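Local coordinates for membrane-bound lytic murein transglycosylase (Agrobacterium tumefaciens, PDB 2PNW), which probably cleaves the glycan strands of peptidoglycan, forming 1,6-anhydromuramic acid ends as lytic transglycosylases do, at residues S95-A100 / V352-F358; L17-D23 / F300-A304; R285-R291 / L319-T325. All blocks are in the same frame, centred on the assembly; numbering follows the deposited sequence.

Interaction 1 (S95-A100 / V352-F358); sequences SGFVTA and VRNEADF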
loop_
_atom_site.group_PDB
_atom_site.type_symbol
_atom_site.label_atom_id
_atom_site.label_comp_id
_atom_site.label_asym_id
_atom_site.label_seq_id
_atom_site.Cartn_x
_atom_site.Cartn_y
_atom_site.Cartn_z
ATOM N N SER A 95 7.160 -19.795 4.463
ATOM C CA SER A 95 8.064 -18.714 4.034
ATOM C C SER A 95 7.289 -17.402 3.836
ATOM O O SER A 95 6.059 -17.378 3.912
ATOM C CB SER A 95 8.825 -19.108 2.760
ATOM O OG SER A 95 7.951 -19.262 1.652
ATOM N N GLY A 96 8.001 -16.305 3.602
ATOM C CA GLY A 96 7.328 -15.037 3.341
ATOM C C GLY A 96 6.753 -15.038 1.937
ATOM O O GLY A 96 6.977 -15.983 1.155
ATOM N N PHE A 97 6.026 -13.971 1.605
ATOM C CA PHE A 97 5.315 -13.896 0.334
ATOM C C PHE A 97 5.156 -12.446 -0.121
ATOM O O PHE A 97 4.778 -11.579 0.679
ATOM C CB PHE A 97 3.936 -14.544 0.476
ATOM C CG PHE A 97 3.269 -14.830 -0.837
ATOM C CD1 PHE A 97 3.672 -15.924 -1.612
ATOM C CD2 PHE A 97 2.240 -14.020 -1.301
ATOM C CE1 PHE A 97 3.052 -16.198 -2.840
ATOM C CE2 PHE A 97 1.610 -14.290 -2.526
ATOM C CZ PHE A 97 2.028 -15.381 -3.293
ATOM N N VAL A 98 5.468 -12.187 -1.390
ATOM C CA VAL A 98 5.296 -10.843 -1.948
ATOM C C VAL A 98 4.351 -10.789 -3.137
ATOM O O VAL A 98 4.312 -11.706 -3.984
ATOM C CB VAL A 98 6.625 -10.148 -2.311
ATOM C CG1 VAL A 98 7.420 -9.825 -1.048
ATOM C CG2 VAL A 98 7.462 -11.004 -3.307
ATOM N N THR A 99 3.543 -9.729 -3.139
ATOM C CA THR A 99 2.803 -9.322 -4.302
ATOM C C THR A 99 3.304 -7.923 -4.661
ATOM O O THR A 99 4.336 -7.465 -4.113
ATOM C CB THR A 99 1.284 -9.395 -4.055
ATOM O OG1 THR A 99 0.951 -8.667 -2.865
ATOM C CG2 THR A 99 0.838 -10.867 -3.867
ATOM N N ALA A 100 2.631 -7.248 -5.588
ATOM C CA ALA A 100 3.081 -5.896 -5.963
ATOM C C ALA A 100 1.909 -4.969 -6.197
ATOM O O ALA A 100 0.787 -5.429 -6.459
ATOM C CB ALA A 100 4.003 -5.931 -7.183
ATOM N N VAL A 352 3.286 -10.277 -9.958
ATOM C CA VAL A 352 4.114 -10.578 -8.782
ATOM C C VAL A 352 3.284 -11.364 -7.790
ATOM O O VAL A 352 2.216 -10.919 -7.357
ATOM C CB VAL A 352 4.707 -9.292 -8.094
ATOM C CG1 VAL A 352 5.524 -9.673 -6.841
ATOM C CG2 VAL A 352 5.548 -8.512 -9.077
ATOM N N ARG A 353 3.784 -12.540 -7.431
ATOM C CA ARG A 353 3.079 -13.458 -6.557
ATOM C C ARG A 353 4.117 -14.528 -6.228
ATOM O O ARG A 353 4.134 -15.608 -6.835
ATOM C CB ARG A 353 1.834 -14.018 -7.293
ATOM C CG ARG A 353 0.971 -14.972 -6.501
ATOM C CD ARG A 353 -0.415 -15.250 -7.159
ATOM N NE ARG A 353 -0.368 -15.658 -8.571
ATOM C CZ ARG A 353 -0.117 -16.896 -9.026
ATOM N NH1 ARG A 353 0.146 -17.902 -8.192
ATOM N NH2 ARG A 353 -0.124 -17.129 -10.338
ATOM N N ASN A 354 5.020 -14.215 -5.297
ATOM C CA ASN A 354 6.261 -14.993 -5.160
ATOM C C ASN A 354 6.646 -15.229 -3.716
ATOM O O ASN A 354 6.439 -14.360 -2.850
ATOM C CB ASN A 354 7.449 -14.310 -5.856
ATOM C CG ASN A 354 7.320 -14.261 -7.377
ATOM O OD1 ASN A 354 6.648 -13.392 -7.928
ATOM N ND2 ASN A 354 8.005 -15.169 -8.059
ATOM N N GLU A 355 7.220 -16.402 -3.455
ATOM C CA GLU A 355 7.810 -16.689 -2.153
ATOM C C GLU A 355 8.981 -15.760 -1.914
ATOM O O GLU A 355 9.689 -15.387 -2.857
ATOM C CB GLU A 355 8.313 -18.134 -2.098
ATOM C CG GLU A 355 7.248 -19.141 -1.810
ATOM C CD GLU A 355 7.829 -20.552 -1.739
ATOM O OE1 GLU A 355 8.606 -20.842 -0.795
ATOM O OE2 GLU A 355 7.515 -21.358 -2.640
ATOM N N ALA A 356 9.187 -15.375 -0.656
ATOM C CA ALA A 356 10.264 -14.455 -0.310
ATOM C C ALA A 356 10.753 -14.677 1.100
ATOM O O ALA A 356 9.980 -15.064 1.959
ATOM C CB ALA A 356 9.794 -12.986 -0.476
ATOM N N ASP A 357 12.036 -14.414 1.338
ATOM C CA ASP A 357 12.571 -14.367 2.696
ATOM C C ASP A 357 12.615 -12.897 3.118
ATOM O O ASP A 357 13.142 -12.067 2.370
ATOM C CB ASP A 357 13.991 -14.977 2.757
ATOM C CG ASP A 357 13.998 -16.518 2.569
ATOM O OD1 ASP A 357 12.963 -17.173 2.828
ATOM O OD2 ASP A 357 15.053 -17.062 2.169
ATOM N N PHE A 358 12.059 -12.591 4.292
ATOM C CA PHE A 358 12.054 -11.221 4.853
ATOM C C PHE A 358 13.116 -11.076 5.939
ATOM O O PHE A 358 13.169 -11.898 6.844
ATOM C CB PHE A 358 10.686 -10.923 5.491
ATOM C CG PHE A 358 9.634 -10.469 4.514
ATOM C CD1 PHE A 358 9.388 -11.181 3.345
ATOM C CD2 PHE A 358 8.880 -9.330 4.783
ATOM C CE1 PHE A 358 8.415 -10.757 2.432
ATOM C CE2 PHE A 358 7.885 -8.900 3.895
ATOM C CZ PHE A 358 7.657 -9.613 2.713
HETATM O O HOH W 1 10.899 -16.971 4.438
HETATM O O HOH W 2 0.844 -8.573 -7.580
#
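Two antiparallel strands pair here, within what is probably the double-psi beta barrel of the 3D domain family. Ala356 N to Gly96 O (2.9 Å), Val98 N to Asn354 O (2.8 Å) and Asn354 N to Val98 O (2.9 Å) hold the backbones together. The main bump is Val98. Its CG1 packs against both Ala356 CB (4.0 Å) and Phe358 CE1 (3.7 Å), and its CG2 lies 4.2 Å from Val352 CG1. Ile302 of strand 299-304 also touches Val98, Ala356 and Phe358. Gly96 forms the hollow beside Phe358. An ideal CB there would clash with Phe358 CD1 and Ala356 O. At the other end, Ala100 CB meets Val352 CB at 3.6 Å. On the opposite sheet face, the Phe97 ring bends over the partner strand. One ring face covers Asn354 N, and its edge atom CZ meets Arg353 CG at 3.4 Å. Beyond it, Ser95 OG donates a hydrogen bond to Glu355 OE1 at 3.0 Å.

Interaction 2 (L17-D23 / F300-A304); sequences LPGWGQD and FFIHA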
loop_
_atom_site.group_PDB
_atom_site.type_symbol
_atom_site.label_atom_id
_atom_site.label_comp_id
_atom_site.label_asym_id
_atom_site.label_seq_id
_atom_site.Cartn_x
_atom_site.Cartn_y
_atom_site.Cartn_z
ATOM N N LEU A 17 22.505 -12.333 4.064
ATOM C CA LEU A 17 21.478 -11.720 3.221
ATOM C C LEU A 17 21.885 -11.903 1.776
ATOM O O LEU A 17 22.795 -11.227 1.304
ATOM C CB LEU A 17 21.306 -10.226 3.556
ATOM C CG LEU A 17 20.361 -9.741 4.670
ATOM C CD1 LEU A 17 20.465 -10.560 5.927
ATOM C CD2 LEU A 17 20.649 -8.256 4.970
ATOM N N PRO A 18 21.230 -12.841 1.067
ATOM C CA PRO A 18 21.659 -13.152 -0.295
ATOM C C PRO A 18 21.532 -11.943 -1.212
ATOM O O PRO A 18 20.463 -11.316 -1.280
ATOM C CB PRO A 18 20.704 -14.270 -0.720
ATOM C CG PRO A 18 20.205 -14.858 0.571
ATOM C CD PRO A 18 20.074 -13.664 1.472
ATOM N N GLY A 19 22.635 -11.603 -1.870
ATOM C CA GLY A 19 22.685 -10.476 -2.778
ATOM C C GLY A 19 22.880 -9.120 -2.115
ATOM O O GLY A 19 22.908 -8.120 -2.806
ATOM N N TRP A 20 23.015 -9.089 -0.789
ATOM C CA TRP A 20 23.268 -7.834 -0.053
ATOM C C TRP A 20 24.412 -7.056 -0.691
ATOM O O TRP A 20 24.277 -5.872 -1.022
ATOM C CB TRP A 20 23.573 -8.107 1.435
ATOM C CG TRP A 20 24.050 -6.883 2.175
ATOM C CD1 TRP A 20 25.334 -6.580 2.537
ATOM C CD2 TRP A 20 23.244 -5.783 2.602
ATOM N NE1 TRP A 20 25.372 -5.364 3.187
ATOM C CE2 TRP A 20 24.101 -4.852 3.231
ATOM C CE3 TRP A 20 21.872 -5.505 2.530
ATOM C CZ2 TRP A 20 23.632 -3.650 3.776
ATOM C CZ3 TRP A 20 21.402 -4.306 3.085
ATOM C CH2 TRP A 20 22.284 -3.397 3.695
ATOM N N GLY A 21 25.536 -7.738 -0.890
ATOM C CA GLY A 21 26.716 -7.128 -1.484
ATOM C C GLY A 21 26.535 -6.502 -2.853
ATOM O O GLY A 21 27.355 -5.670 -3.278
ATOM N N GLN A 22 25.482 -6.898 -3.560
ATOM C CA GLN A 22 25.242 -6.383 -4.903
ATOM C C GLN A 22 24.153 -5.296 -4.957
ATOM O O GLN A 22 23.895 -4.724 -6.019
ATOM C CB GLN A 22 24.903 -7.537 -5.861
ATOM C CG GLN A 22 26.111 -8.462 -6.181
ATOM C CD GLN A 22 26.669 -9.148 -4.949
ATOM O OE1 GLN A 22 25.968 -9.914 -4.282
ATOM N NE2 GLN A 22 27.939 -8.875 -4.633
ATOM N N ASP A 23 23.515 -5.020 -3.818
ATOM C CA ASP A 23 22.423 -4.035 -3.776
ATOM C C ASP A 23 22.958 -2.612 -3.638
ATOM O O ASP A 23 23.965 -2.379 -2.965
ATOM C CB ASP A 23 21.450 -4.360 -2.630
ATOM C CG ASP A 23 20.141 -3.559 -2.716
ATOM O OD1 ASP A 23 19.628 -3.332 -3.843
ATOM O OD2 ASP A 23 19.627 -3.167 -1.650
ATOM N N PHE A 300 13.656 -3.270 5.309
ATOM C CA PHE A 300 13.473 -4.706 5.139
ATOM C C PHE A 300 14.286 -5.127 3.937
ATOM O O PHE A 300 14.133 -4.528 2.863
ATOM C CB PHE A 300 11.994 -5.049 4.834
ATOM C CG PHE A 300 11.070 -4.976 6.035
ATOM C CD1 PHE A 300 10.586 -6.145 6.626
ATOM C CD2 PHE A 300 10.659 -3.747 6.547
ATOM C CE1 PHE A 300 9.709 -6.083 7.729
ATOM C CE2 PHE A 300 9.811 -3.668 7.672
ATOM C CZ PHE A 300 9.323 -4.837 8.249
ATOM N N PHE A 301 15.126 -6.157 4.099
ATOM C CA PHE A 301 15.788 -6.771 2.942
ATOM C C PHE A 301 14.938 -7.943 2.461
ATOM O O PHE A 301 14.631 -8.853 3.244
ATOM C CB PHE A 301 17.215 -7.225 3.279
ATOM C CG PHE A 301 18.010 -7.659 2.057
ATOM C CD1 PHE A 301 18.669 -6.728 1.270
ATOM C CD2 PHE A 301 18.084 -9.006 1.707
ATOM C CE1 PHE A 301 19.381 -7.128 0.125
ATOM C CE2 PHE A 301 18.783 -9.407 0.583
ATOM C CZ PHE A 301 19.444 -8.477 -0.201
ATOM N N ILE A 302 14.542 -7.912 1.188
ATOM C CA ILE A 302 13.607 -8.888 0.653
ATOM C C ILE A 302 14.334 -9.712 -0.393
ATOM O O ILE A 302 14.923 -9.155 -1.320
ATOM C CB ILE A 302 12.348 -8.210 0.036
ATOM C CG1 ILE A 302 11.645 -7.300 1.072
ATOM C CG2 ILE A 302 11.400 -9.250 -0.580
ATOM C CD1 ILE A 302 11.199 -8.027 2.314
ATOM N N HIS A 303 14.327 -11.030 -0.208
ATOM C CA HIS A 303 14.980 -11.948 -1.140
ATOM C C HIS A 303 13.927 -12.874 -1.746
ATOM O O HIS A 303 13.366 -13.718 -1.041
ATOM C CB HIS A 303 16.070 -12.764 -0.426
ATOM C CG HIS A 303 16.774 -13.739 -1.319
ATOM N ND1 HIS A 303 17.009 -15.049 -0.953
ATOM C CD2 HIS A 303 17.274 -13.603 -2.569
ATOM C CE1 HIS A 303 17.636 -15.675 -1.935
ATOM N NE2 HIS A 303 17.805 -14.822 -2.930
ATOM N N ALA A 304 13.659 -12.698 -3.043
ATOM C CA ALA A 304 12.623 -13.466 -3.739
ATOM C C ALA A 304 13.226 -14.005 -5.020
ATOM O O ALA A 304 13.045 -13.418 -6.089
ATOM C CB ALA A 304 11.381 -12.595 -4.036
#
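A type II beta turn, Leu17 to Trp20, packs here against a strand of the probable double-psi beta barrel. The turn is closed by Trp20 N to Leu17 O at 3.0 Å. Gly19 takes the positive phi that this turn needs. No hydrogen bond joins the two segments; the side chains of Phe301 and His303 pack against side chains and backbone of the turn. Along the strand, Phe300 faces the barrel side, where it touches Ala322 and Ile360. Phe301 points the other way and is the centre of the contact. Leu17 CB lies over one face of its ring, 4.3 Å from the centroid, in a CH-pi contact. The carbonyl Pro18 O meets the ring edge at Phe301 CE2 (3.2 Å). Trp20 CE3 comes within 3.7 Å of Phe301 CD1, with the ring planes inclined at 65°. Asp23 OD2 lies near the ring edge, 4.3 Å from Phe301 CE1. The carboxylate of Asp23 also forms a salt bridge to Arg285. Ile302 turns back toward Phe358. His303 again faces the turn, and Pro18 covers its imidazole. Pro18 CB sits 3.6 Å from the His303 ring centroid, only 11° off the ring normal.

Interaction 3 (R285-R291 / L319-T325); sequences RALAVDR and LMLALDT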
loop_
_atom_site.group_PDB
_atom_site.type_symbol
_atom_site.label_atom_id
_atom_site.label_comp_id
_atom_site.label_asym_id
_atom_site.label_seq_id
_atom_site.Cartn_x
_atom_site.Cartn_y
_atom_site.Cartn_z
ATOM N N ARG A 285 11.442 0.459 -4.244
ATOM C CA ARG A 285 12.111 0.498 -2.936
ATOM C C ARG A 285 11.162 0.663 -1.746
ATOM O O ARG A 285 11.613 0.650 -0.607
ATOM C CB ARG A 285 13.166 1.618 -2.900
ATOM C CG ARG A 285 14.362 1.393 -3.844
ATOM C CD ARG A 285 15.327 0.395 -3.238
ATOM N NE ARG A 285 16.285 -0.063 -4.245
ATOM C CZ ARG A 285 17.356 -0.805 -3.978
ATOM N NH1 ARG A 285 17.628 -1.169 -2.727
ATOM N NH2 ARG A 285 18.151 -1.189 -4.984
ATOM N N ALA A 286 9.872 0.871 -2.008
ATOM C CA ALA A 286 8.875 0.961 -0.961
ATOM C C ALA A 286 8.066 -0.325 -0.848
ATOM O O ALA A 286 7.561 -0.855 -1.855
ATOM C CB ALA A 286 7.929 2.140 -1.219
ATOM N N LEU A 287 7.898 -0.797 0.386
ATOM C CA LEU A 287 7.176 -2.037 0.642
ATOM C C LEU A 287 5.986 -1.721 1.524
ATOM O O LEU A 287 6.116 -0.952 2.472
ATOM C CB LEU A 287 8.092 -2.992 1.394
ATOM C CG LEU A 287 7.622 -4.420 1.703
ATOM C CD1 LEU A 287 7.568 -5.277 0.427
ATOM C CD2 LEU A 287 8.558 -5.046 2.722
ATOM N N ALA A 288 4.838 -2.335 1.232
ATOM C CA ALA A 288 3.674 -2.235 2.117
ATOM C C ALA A 288 3.726 -3.458 3.010
ATOM O O ALA A 288 4.110 -4.546 2.550
ATOM C CB ALA A 288 2.372 -2.180 1.333
ATOM N N VAL A 289 3.410 -3.260 4.283
ATOM C CA VAL A 289 3.563 -4.316 5.295
ATOM C C VAL A 289 2.303 -4.364 6.147
ATOM O O VAL A 289 1.432 -3.497 6.033
ATOM C CB VAL A 289 4.791 -4.026 6.206
ATOM C CG1 VAL A 289 6.075 -3.990 5.366
ATOM C CG2 VAL A 289 4.585 -2.682 6.973
ATOM N N ASP A 290 2.220 -5.370 7.016
ATOM C CA ASP A 290 1.108 -5.505 7.951
ATOM C C ASP A 290 1.190 -4.417 9.011
ATOM O O ASP A 290 2.148 -4.387 9.784
ATOM C CB ASP A 290 1.169 -6.903 8.612
ATOM C CG ASP A 290 -0.046 -7.214 9.478
ATOM O OD1 ASP A 290 -0.570 -6.302 10.136
ATOM O OD2 ASP A 290 -0.464 -8.404 9.505
ATOM N N ARG A 291 0.185 -3.546 9.062
ATOM C CA ARG A 291 0.214 -2.387 9.973
ATOM C C ARG A 291 0.069 -2.771 11.439
ATOM O O ARG A 291 0.450 -2.009 12.310
ATOM C CB ARG A 291 -0.855 -1.347 9.605
ATOM C CG ARG A 291 -2.278 -1.850 9.676
ATOM C CD ARG A 291 -3.280 -0.698 9.466
ATOM N NE ARG A 291 -3.403 0.114 10.677
ATOM C CZ ARG A 291 -4.254 -0.134 11.674
ATOM N NH1 ARG A 291 -5.087 -1.166 11.619
ATOM N NH2 ARG A 291 -4.280 0.671 12.728
ATOM N N LEU A 319 17.176 -4.027 -0.450
ATOM C CA LEU A 319 16.737 -3.343 0.762
ATOM C C LEU A 319 15.643 -2.343 0.437
ATOM O O LEU A 319 15.765 -1.552 -0.511
ATOM C CB LEU A 319 17.908 -2.621 1.412
ATOM C CG LEU A 319 17.663 -2.077 2.835
ATOM C CD1 LEU A 319 17.331 -3.221 3.828
ATOM C CD2 LEU A 319 18.872 -1.315 3.295
ATOM N N MET A 320 14.590 -2.369 1.248
ATOM C CA MET A 320 13.407 -1.547 0.988
ATOM C C MET A 320 13.005 -0.872 2.289
ATOM O O MET A 320 13.526 -1.206 3.350
ATOM C CB MET A 320 12.260 -2.438 0.468
ATOM C CG MET A 320 12.593 -3.305 -0.812
ATOM S SD MET A 320 11.167 -4.297 -1.349
ATOM C CE MET A 320 10.352 -2.988 -2.266
ATOM N N LEU A 321 12.103 0.108 2.217
ATOM C CA LEU A 321 11.553 0.672 3.438
ATOM C C LEU A 321 10.070 0.383 3.502
ATOM O O LEU A 321 9.385 0.398 2.477
ATOM C CB LEU A 321 11.790 2.178 3.530
ATOM C CG LEU A 321 13.264 2.616 3.622
ATOM C CD1 LEU A 321 13.344 4.100 3.331
ATOM C CD2 LEU A 321 13.826 2.302 5.000
ATOM N N ALA A 322 9.581 0.125 4.716
ATOM C CA ALA A 322 8.141 -0.105 4.934
ATOM C C ALA A 322 7.419 1.230 4.926
ATOM O O ALA A 322 7.477 1.965 5.906
ATOM C CB ALA A 322 7.921 -0.815 6.276
ATOM N N LEU A 323 6.764 1.566 3.814
ATOM C CA LEU A 323 6.210 2.911 3.665
ATOM C C LEU A 323 4.697 2.900 3.398
ATOM O O LEU A 323 4.101 3.943 3.144
ATOM C CB LEU A 323 6.945 3.661 2.538
ATOM C CG LEU A 323 8.413 4.012 2.875
ATOM C CD1 LEU A 323 9.030 4.602 1.634
ATOM C CD2 LEU A 323 8.486 4.988 4.043
ATOM N N ASP A 324 4.069 1.722 3.467
ATOM C CA ASP A 324 2.626 1.666 3.209
ATOM C C ASP A 324 2.022 0.430 3.864
ATOM O O ASP A 324 2.732 -0.385 4.427
ATOM C CB ASP A 324 2.352 1.649 1.684
ATOM C CG ASP A 324 0.913 2.083 1.323
ATOM O OD1 ASP A 324 0.136 2.590 2.201
ATOM O OD2 ASP A 324 0.562 1.921 0.133
ATOM N N THR A 325 0.701 0.316 3.808
ATOM C CA THR A 325 0.030 -0.892 4.286
ATOM C C THR A 325 -1.157 -1.132 3.351
ATOM O O THR A 325 -1.434 -0.314 2.467
ATOM C CB THR A 325 -0.395 -0.773 5.792
ATOM O OG1 THR A 325 -0.883 -2.038 6.276
ATOM C CG2 THR A 325 -1.466 0.324 6.000
#
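This is a buried parallel strand pairing near the middle of the chain's fold. Strand 286-288 runs beside strand 316-324, and the local axes are inclined at 51°. The hydrogen bonds step regularly at first. Leu321 N donates to Arg285 O (2.9 Å), Leu287 N to Leu321 O (2.8 Å) and Leu323 N to Leu287 O (2.9 Å). Then the register slips by one residue. Leu287 pairs with Ala322, but Ala288 pairs with Asp324. Leu323 is the extra residue of this beta bulge, and its psi of 6° departs from the extended form. As a result Val289 N bonds to Asp324 O at 3.0 Å. The pair belongs to the 3D domain family, whose fold is probably a double-psi beta barrel. Asp290 and Asp324 are probably two of the three aspartates that give this family its name. Asp324 OD1 accepts from Ala276 N, and Asp290 bonds to Leu292 N and Gly331 N. Leu287 and Ala322 share one sheet face. Leu287 CD1 lies 4.1 Å from Met320 SD, and Val289 CG1 lies 3.8 Å from Ala322 CB. On the face of Ala286, Ala288 and Asp324, Ala286 CB meets Leu323 CD1 at 3.9 Å. Ala288 CB is 3.8 Å from Asp324 CB. Helix 28-39 covers Leu321 and Leu323. Polar side chains tie both ends. Arg285 NH1 donates to Leu319 O at 2.9 Å, while the same guanidinium forms a salt bridge to Asp23. At the far end, Thr325 OG1 donates to Val289 O at 2.7 Å.

Overall arrangement
All three contacts reach one mixed sheet. Interactions 1 and 2 have centres about 13 Å apart, as do 1 and 3. The centres of 2 and 3 are about 15 Å apart. Strand 299-304 links them, with strand 353-363 on one side and strand 316-324 on the other. Asp357 N and His303 O (2.8 Å) probably bond, as do Met320 N and Phe300 O (2.7 Å). Asp23 and Arg285 join interactions 2 and 3 by a salt bridge. The chain order is 17-23, 95-100, 285-291, 300-304, 319-325, 352-358. Thus the probable barrel takes in strand 96-109, from far earlier in the chain, while the N-terminal turn packs on its outside.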